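Local coordinates for protein interacting with Hsp90 1 (PDB 4CHH) that takes part in pre-rRNA processing, is required for the NOP58-snoRNA interaction and belongs to the R2TP complex, of which this chain supplies the PIH1 N-terminal domain, at residues A[69-74]-A[116-121]; A[90-95]-A[133-138]. All coordinates share one frame; numbering follows the deposited sequence.

Interaction 1. Residues A[69-74]-A[116-121]; sequences VPKPEV and CINSDC
The carbonyl oxygen of V69 is gripped across this contact by one short hydrogen bond, from N118 ND2 at 2.7 Å. The donor approaches nearly along the C=O axis, and V69 O lies close to the plane of the N118 amide. The bond joins loop 69-74, between strand 58-66 and helix 78-86 of the PIH1 N-terminal domain, to the junction of strand 109-118 with helix 119-127. The other end of that amide is held too: at the N-cap position of the helix, N118 OD1 accepts from D120 N, which sits above the carbonyl plane. Asparagine suits this place because one short amide carries both donor and acceptor and so serves a loop carbonyl and a helix N-H together; the anti CG (chi1 -179°) sets it between them. A water adds a bridge between the segments, donating to P70 O at 2.9 Å and accepting from N118 N.

K71 crosses the amide obliquely, its CB 3.6 Å from N118 CG. Its CG takes the crowded position between the backbone N and the carbonyl carbon, and a bend at chi3 (-79°) turns NZ to D120 OD2, a salt bridge of 2.8 Å that uses the anti lone pair. D120 stands in the first turn, where a negative charge near the helix-start N-H groups is probably favourable. Apolar contacts flank these: V69 CG2 meets C116 SG at 3.7 Å, and P72 CD reaches C121 SG at 3.6 Å. An alanine in place of N118 would lose the amide, and would probably leave V69 O and D120 N without these bonds and weaken the join between loop and helix start. The chemistry is thus graded, a buried amide doing the precise work while an ion pair bridges loop and helix at the exposed side.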
ATOM      1  N   VAL A  69      -0.266  12.559   2.245  1.00 16.22           N
ATOM      2  CA  VAL A  69       0.460  11.507   2.943  1.00 15.21           C
ATOM      3  C   VAL A  69       1.850  12.070   3.256  1.00 20.35           C
ATOM      4  O   VAL A  69       2.483  12.656   2.364  1.00 19.46           O
ATOM      5  CB  VAL A  69       0.550  10.169   2.121  1.00 18.30           C
ATOM      6  CG1 VAL A  69       1.350   9.090   2.862  1.00 17.25           C
ATOM      7  CG2 VAL A  69      -0.831   9.640   1.724  1.00 18.09           C
ATOM      8  N   PRO A  70       2.366  11.888   4.487  1.00 18.33           N
ATOM      9  CA  PRO A  70       3.745  12.319   4.760  1.00 18.09           C
ATOM     10  C   PRO A  70       4.754  11.701   3.788  1.00 22.59           C
ATOM     11  O   PRO A  70       4.510  10.655   3.160  1.00 19.18           O
ATOM     12  CB  PRO A  70       4.006  11.808   6.179  1.00 19.77           C
ATOM     13  CG  PRO A  70       2.649  11.688   6.792  1.00 24.11           C
ATOM     14  CD  PRO A  70       1.763  11.236   5.665  1.00 19.79           C
ATOM     15  N   LYS A  71       5.879  12.379   3.635  1.00 20.86           N
ATOM     16  CA  LYS A  71       6.929  11.895   2.754  1.00 21.36           C
ATOM     17  C   LYS A  71       8.281  11.935   3.512  1.00 25.29           C
ATOM     18  O   LYS A  71       8.378  12.645   4.526  1.00 24.88           O
ATOM     19  CB  LYS A  71       6.956  12.686   1.434  1.00 23.85           C
ATOM     20  CG  LYS A  71       7.339  14.152   1.539  1.00 36.06           C
ATOM     21  CD  LYS A  71       7.480  14.815   0.162  1.00 36.80           C
ATOM     22  CE  LYS A  71       8.793  14.505  -0.535  1.00 35.85           C
ATOM     23  NZ  LYS A  71       9.113  15.518  -1.588  1.00 31.88           N
ATOM     24  N   PRO A  72       9.293  11.108   3.134  1.00 20.48           N
ATOM     25  CA  PRO A  72      10.593  11.184   3.839  1.00 20.94           C
ATOM     26  C   PRO A  72      11.168  12.605   3.814  1.00 25.77           C
ATOM     27  O   PRO A  72      10.994  13.340   2.829  1.00 25.65           O
ATOM     28  CB  PRO A  72      11.482  10.233   3.006  1.00 21.86           C
ATOM     29  CG  PRO A  72      10.522   9.302   2.359  1.00 24.81           C
ATOM     30  CD  PRO A  72       9.375  10.186   1.990  1.00 20.99           C
ATOM     31  N   GLU A  73      11.892  12.967   4.863  1.00 24.98           N
ATOM     32  CA  GLU A  73      12.577  14.259   4.968  1.00 25.63           C
ATOM     33  C   GLU A  73      13.787  14.288   4.025  1.00 28.54           C
ATOM     34  O   GLU A  73      14.082  15.330   3.445  1.00 28.15           O
ATOM     35  CB  GLU A  73      12.991  14.538   6.415  1.00 27.11           C
ATOM     36  CG  GLU A  73      11.826  15.008   7.272  1.00 41.87           C
ATOM     37  CD  GLU A  73      12.160  15.354   8.713  1.00 66.06           C
ATOM     38  OE1 GLU A  73      12.799  14.527   9.405  1.00 58.78           O
ATOM     39  OE2 GLU A  73      11.783  16.466   9.150  1.00 61.68           O
ATOM     40  N   VAL A  74      14.441  13.122   3.836  1.00 24.82           N
ATOM     41  CA  VAL A  74      15.575  12.951   2.926  1.00 23.10           C
ATOM     42  C   VAL A  74      15.027  12.643   1.519  1.00 25.33           C
ATOM     43  O   VAL A  74      14.347  11.628   1.327  1.00 22.88           O
ATOM     44  CB  VAL A  74      16.576  11.853   3.405  1.00 25.51           C
ATOM     45  CG1 VAL A  74      17.671  11.632   2.370  1.00 23.82           C
ATOM     46  CG2 VAL A  74      17.185  12.205   4.767  1.00 25.60           C
ATOM     47  N   CYS A 116      -1.730   3.882   0.300  1.00 13.54           N
ATOM     48  CA  CYS A 116      -1.559   5.239  -0.182  1.00 13.70           C
ATOM     49  C   CYS A 116      -0.244   5.844   0.274  1.00 15.99           C
ATOM     50  O   CYS A 116       0.070   5.872   1.463  1.00 18.05           O
ATOM     51  CB  CYS A 116      -2.748   6.099   0.258  1.00 14.60           C
ATOM     52  SG  CYS A 116      -2.923   7.648  -0.651  1.00 18.56           S
ATOM     53  N   ILE A 117       0.516   6.352  -0.687  1.00 12.14           N
ATOM     54  CA  ILE A 117       1.813   6.971  -0.418  1.00 13.43           C
ATOM     55  C   ILE A 117       1.763   8.419  -0.879  1.00 16.49           C
ATOM     56  O   ILE A 117       0.807   8.820  -1.553  1.00 14.31           O
ATOM     57  CB  ILE A 117       2.981   6.178  -1.093  1.00 16.64           C
ATOM     58  CG1 ILE A 117       2.857   6.198  -2.664  1.00 17.77           C
ATOM     59  CG2 ILE A 117       3.087   4.761  -0.504  1.00 17.06           C
ATOM     60  CD1 ILE A 117       4.009   5.566  -3.465  1.00 17.78           C
ATOM     61  N   ASN A 118       2.791   9.201  -0.532  1.00 15.30           N
ATOM     62  CA  ASN A 118       2.865  10.574  -0.990  1.00 14.55           C
ATOM     63  C   ASN A 118       3.038  10.570  -2.501  1.00 17.57           C
ATOM     64  O   ASN A 118       3.756   9.732  -3.032  1.00 16.22           O
ATOM     65  CB  ASN A 118       4.011  11.311  -0.313  1.00 14.03           C
ATOM     66  CG  ASN A 118       4.116  12.747  -0.721  1.00 29.21           C
ATOM     67  OD1 ASN A 118       4.843  13.084  -1.664  1.00 22.64           O
ATOM     68  ND2 ASN A 118       3.340  13.615  -0.063  1.00 23.77           N
ATOM     69  N   SER A 119       2.405  11.524  -3.177  1.00 14.49           N
ATOM     70  CA  SER A 119       2.456  11.692  -4.621  1.00 15.72           C
ATOM     71  C   SER A 119       3.894  11.818  -5.183  1.00 22.00           C
ATOM     72  O   SER A 119       4.161  11.290  -6.271  1.00 22.44           O
ATOM     73  CB  SER A 119       1.645  12.919  -4.990  1.00 18.45           C
ATOM     74  OG  SER A 119       0.294  12.633  -4.684  1.00 19.17           O
ATOM     75  N   ASP A 120       4.810  12.498  -4.456  1.00 20.11           N
ATOM     76  CA  ASP A 120       6.209  12.626  -4.899  1.00 20.46           C
ATOM     77  C   ASP A 120       6.884  11.261  -4.905  1.00 22.51           C
ATOM     78  O   ASP A 120       7.571  10.937  -5.871  1.00 23.28           O
ATOM     79  CB  ASP A 120       7.008  13.620  -4.027  1.00 22.65           C
ATOM     80  CG  ASP A 120       6.506  15.062  -4.079  1.00 32.82           C
ATOM     81  OD1 ASP A 120       5.674  15.384  -4.973  1.00 32.66           O
ATOM     82  OD2 ASP A 120       6.934  15.864  -3.232  1.00 32.39           O
ATOM     83  N   CYS A 121       6.615  10.437  -3.875  1.00 18.56           N
ATOM     84  CA  CYS A 121       7.151   9.073  -3.740  1.00 18.50           C
ATOM     85  C   CYS A 121       6.643   8.174  -4.863  1.00 18.97           C
ATOM     86  O   CYS A 121       7.400   7.331  -5.330  1.00 16.87           O
ATOM     87  CB  CYS A 121       6.821   8.493  -2.368  1.00 19.27           C
ATOM     88  SG  CYS A 121       7.422   9.499  -0.987  1.00 23.73           S
TER
HETATM   89  O   HOH W   1       4.757   8.447   1.333  1.00 16.16           O

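Interaction 2. Residues A[90-95]-A[133-138]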
ATOM      1  N   TRP A  90      15.163   5.103   6.777  1.00 15.81           N
ATOM      2  CA  TRP A  90      14.403   5.743   5.718  1.00 14.26           C
ATOM      3  C   TRP A  90      13.323   4.795   5.218  1.00 18.02           C
ATOM      4  O   TRP A  90      13.583   3.616   4.995  1.00 15.69           O
ATOM      5  CB  TRP A  90      15.352   6.125   4.566  1.00 11.81           C
ATOM      6  CG  TRP A  90      14.819   7.085   3.545  1.00 12.30           C
ATOM      7  CD1 TRP A  90      15.134   8.411   3.447  1.00 14.92           C
ATOM      8  CD2 TRP A  90      14.058   6.763   2.359  1.00 12.03           C
ATOM      9  NE1 TRP A  90      14.536   8.956   2.335  1.00 14.47           N
ATOM     10  CE2 TRP A  90      13.874   7.965   1.645  1.00 15.88           C
ATOM     11  CE3 TRP A  90      13.477   5.578   1.854  1.00 12.96           C
ATOM     12  CZ2 TRP A  90      13.201   8.009   0.410  1.00 15.78           C
ATOM     13  CZ3 TRP A  90      12.784   5.626   0.654  1.00 15.03           C
ATOM     14  CH2 TRP A  90      12.653   6.830  -0.059  1.00 16.02           C
ATOM     15  N   GLU A  91      12.134   5.344   4.958  1.00 16.10           N
ATOM     16  CA  GLU A  91      11.005   4.580   4.428  1.00 15.98           C
ATOM     17  C   GLU A  91      10.037   5.487   3.738  1.00 19.43           C
ATOM     18  O   GLU A  91       9.899   6.640   4.123  1.00 20.78           O
ATOM     19  CB  GLU A  91      10.288   3.848   5.585  1.00 17.83           C
ATOM     20  CG  GLU A  91       9.425   2.683   5.128  1.00 31.61           C
ATOM     21  CD  GLU A  91       9.219   1.559   6.123  1.00 49.35           C
ATOM     22  OE1 GLU A  91      10.210   1.116   6.745  1.00 43.56           O
ATOM     23  OE2 GLU A  91       8.076   1.059   6.213  1.00 47.17           O
ATOM     24  N   ILE A  92       9.327   4.973   2.744  1.00 16.17           N
ATOM     25  CA  ILE A  92       8.236   5.720   2.127  1.00 16.03           C
ATOM     26  C   ILE A  92       7.022   5.530   3.076  1.00 18.89           C
ATOM     27  O   ILE A  92       6.581   4.389   3.225  1.00 19.54           O
ATOM     28  CB  ILE A  92       7.936   5.259   0.667  1.00 18.84           C
ATOM     29  CG1 ILE A  92       9.052   5.672  -0.309  1.00 18.99           C
ATOM     30  CG2 ILE A  92       6.553   5.768   0.200  1.00 18.19           C
ATOM     31  CD1 ILE A  92       8.872   5.206  -1.792  1.00 17.69           C
ATOM     32  N   PRO A  93       6.482   6.573   3.755  1.00 15.40           N
ATOM     33  CA  PRO A  93       5.289   6.344   4.609  1.00 15.37           C
ATOM     34  C   PRO A  93       4.092   5.797   3.795  1.00 19.07           C
ATOM     35  O   PRO A  93       3.865   6.204   2.651  1.00 18.00           O
ATOM     36  CB  PRO A  93       4.992   7.740   5.181  1.00 16.56           C
ATOM     37  CG  PRO A  93       6.346   8.480   5.103  1.00 20.17           C
ATOM     38  CD  PRO A  93       6.893   7.996   3.780  1.00 15.84           C
ATOM     39  N   ILE A  94       3.374   4.823   4.372  1.00 15.91           N
ATOM     40  CA  ILE A  94       2.195   4.213   3.750  1.00 15.51           C
ATOM     41  C   ILE A  94       1.004   4.323   4.704  1.00 18.71           C
ATOM     42  O   ILE A  94       1.124   3.948   5.863  1.00 19.50           O
ATOM     43  CB  ILE A  94       2.431   2.719   3.329  1.00 18.33           C
ATOM     44  CG1 ILE A  94       3.713   2.567   2.452  1.00 17.98           C
ATOM     45  CG2 ILE A  94       1.176   2.147   2.593  1.00 19.70           C
ATOM     46  CD1 ILE A  94       4.284   1.237   2.395  1.00 23.65           C
ATOM     47  N   ILE A  95      -0.145   4.770   4.190  1.00 13.78           N
ATOM     48  CA  ILE A  95      -1.401   4.754   4.904  1.00 13.93           C
ATOM     49  C   ILE A  95      -2.249   3.670   4.206  1.00 16.63           C
ATOM     50  O   ILE A  95      -2.533   3.760   3.009  1.00 15.91           O
ATOM     51  CB  ILE A  95      -2.086   6.147   5.007  1.00 18.11           C
ATOM     52  CG1 ILE A  95      -1.180   7.138   5.811  1.00 18.81           C
ATOM     53  CG2 ILE A  95      -3.462   5.986   5.725  1.00 16.58           C
ATOM     54  CD1 ILE A  95      -1.515   8.600   5.672  1.00 27.95           C
ATOM     55  N   GLU A 133      10.546  -2.055  -6.193  1.00 14.34           N
ATOM     56  CA  GLU A 133      10.499  -3.395  -5.587  1.00 14.54           C
ATOM     57  C   GLU A 133      10.400  -3.329  -4.062  1.00 15.87           C
ATOM     58  O   GLU A 133       9.662  -4.100  -3.466  1.00 13.41           O
ATOM     59  CB  GLU A 133      11.772  -4.194  -5.937  1.00 16.33           C
ATOM     60  CG  GLU A 133      11.742  -4.840  -7.311  1.00 33.33           C
ATOM     61  CD  GLU A 133      13.116  -5.038  -7.933  1.00 58.47           C
ATOM     62  OE1 GLU A 133      14.124  -5.044  -7.185  1.00 51.18           O
ATOM     63  OE2 GLU A 133      13.182  -5.177  -9.176  1.00 52.79           O
ATOM     64  N   ILE A 134      11.218  -2.465  -3.437  1.00 13.12           N
ATOM     65  CA  ILE A 134      11.203  -2.277  -1.980  1.00 11.88           C
ATOM     66  C   ILE A 134       9.828  -1.689  -1.552  1.00 14.36           C
ATOM     67  O   ILE A 134       9.270  -2.106  -0.528  1.00 13.97           O
ATOM     68  CB  ILE A 134      12.393  -1.367  -1.599  1.00 14.52           C
ATOM     69  CG1 ILE A 134      13.747  -2.130  -1.741  1.00 15.23           C
ATOM     70  CG2 ILE A 134      12.247  -0.766  -0.212  1.00 15.30           C
ATOM     71  CD1 ILE A 134      15.014  -1.206  -1.668  1.00 24.92           C
ATOM     72  N   LEU A 135       9.280  -0.750  -2.345  1.00 11.09           N
ATOM     73  CA  LEU A 135       7.991  -0.147  -1.998  1.00 11.94           C
ATOM     74  C   LEU A 135       6.885  -1.241  -2.033  1.00 16.16           C
ATOM     75  O   LEU A 135       6.023  -1.277  -1.151  1.00 15.19           O
ATOM     76  CB  LEU A 135       7.684   1.054  -2.944  1.00 12.41           C
ATOM     77  CG  LEU A 135       6.349   1.876  -2.776  1.00 15.73           C
ATOM     78  CD1 LEU A 135       5.185   1.205  -3.487  1.00 14.93           C
ATOM     79  CD2 LEU A 135       6.021   2.206  -1.296  1.00 17.35           C
ATOM     80  N   VAL A 136       6.922  -2.127  -3.044  1.00 14.77           N
ATOM     81  CA  VAL A 136       5.942  -3.224  -3.170  1.00 14.24           C
ATOM     82  C   VAL A 136       6.000  -4.127  -1.914  1.00 16.45           C
ATOM     83  O   VAL A 136       4.951  -4.499  -1.396  1.00 14.83           O
ATOM     84  CB  VAL A 136       6.182  -4.011  -4.487  1.00 17.51           C
ATOM     85  CG1 VAL A 136       5.554  -5.416  -4.441  1.00 16.85           C
ATOM     86  CG2 VAL A 136       5.644  -3.212  -5.673  1.00 17.28           C
ATOM     87  N   GLU A 137       7.234  -4.483  -1.448  1.00 13.26           N
ATOM     88  CA  GLU A 137       7.457  -5.271  -0.247  1.00 13.08           C
ATOM     89  C   GLU A 137       6.867  -4.559   0.992  1.00 15.66           C
ATOM     90  O   GLU A 137       6.199  -5.214   1.798  1.00 16.33           O
ATOM     91  CB  GLU A 137       8.983  -5.536  -0.065  1.00 14.77           C
ATOM     92  CG  GLU A 137       9.325  -6.307   1.216  1.00 18.27           C
ATOM     93  CD  GLU A 137       8.660  -7.662   1.397  1.00 27.49           C
ATOM     94  OE1 GLU A 137       8.376  -8.343   0.385  1.00 23.09           O
ATOM     95  OE2 GLU A 137       8.376  -8.026   2.558  1.00 20.51           O
ATOM     96  N   TRP A 138       7.091  -3.221   1.127  1.00 13.11           N
ATOM     97  CA  TRP A 138       6.544  -2.401   2.227  1.00 13.07           C
ATOM     98  C   TRP A 138       5.018  -2.401   2.244  1.00 16.42           C
ATOM     99  O   TRP A 138       4.424  -2.431   3.328  1.00 14.42           O
ATOM    100  CB  TRP A 138       7.035  -0.967   2.140  1.00 12.68           C
ATOM    101  CG  TRP A 138       8.458  -0.779   2.587  1.00 13.87           C
ATOM    102  CD1 TRP A 138       9.162  -1.564   3.460  1.00 16.46           C
ATOM    103  CD2 TRP A 138       9.343   0.269   2.184  1.00 13.79           C
ATOM    104  NE1 TRP A 138      10.444  -1.086   3.599  1.00 14.91           N
ATOM    105  CE2 TRP A 138      10.568   0.073   2.874  1.00 17.24           C
ATOM    106  CE3 TRP A 138       9.201   1.405   1.367  1.00 14.63           C
ATOM    107  CZ2 TRP A 138      11.643   0.960   2.755  1.00 16.13           C
ATOM    108  CZ3 TRP A 138      10.295   2.245   1.197  1.00 15.60           C
ATOM    109  CH2 TRP A 138      11.498   2.017   1.879  1.00 16.25           C
TER
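This is apolar packing with no hydrogen bond across it, the loop 90-95 passing across helix 129-147 in the mixed alpha/beta fold of the PIH1 N-terminal domain, just before strand 95-103 begins. A CH-pi contact leads it: E91 CG sits over the centre of the six-membered ring of W138, 3.6 Å from the centroid and only 10° off the normal. With CG anti to the backbone N, the extended E91 chain runs past the indole in the opposite direction, and its carboxylate stacks nearly parallel to the ring. I134 CG2 covers the opposite face, offset toward the rim, so the indole is sandwiched. Tryptophan suits the place because its wide indole offers one face to E91 CG and its rim to I92 and W90.

The far rim of the ring reaches the loop backbone, W138 CZ3 coming within 3.3 Å of I92 N in a tight oblique approach. W138 CH2 then meets the edge of the W90 ring, 4.0 Å from W90 CZ3; the indole N-H of W90 is used on the V74 carbonyl. One helical turn back, L135 CD2 lies 3.9 Å from I92 CG2, and both residues also touch I117 of strand 109-118, so branched aliphatic groups join loop, helix and sheet. At the strand end of the loop, I94 drives its CD1 methyl to 3.5 Å from W138 CB.

Overall arrangement
Strand 58-66 leads into the loop 69-74, where interaction 1 opens; helix 78-86 follows, then 90-95, the first half of interaction 2. Strand 95-103 and its antiparallel partner 109-118 bring the chain back to 116-121, closing interaction 1, and helix 119-127 passes on to helix 129-147, where 133-138 closes interaction 2. The two closures therefore cross rather than nest. Between them they tie the two loops flanking helix 78-86 to the end of strand 109-118 and the two consecutive helices that follow it. The contacts also touch directly: P72 CG packs on E91 O, and C116 N probably donates to I95 O at the strand pairing.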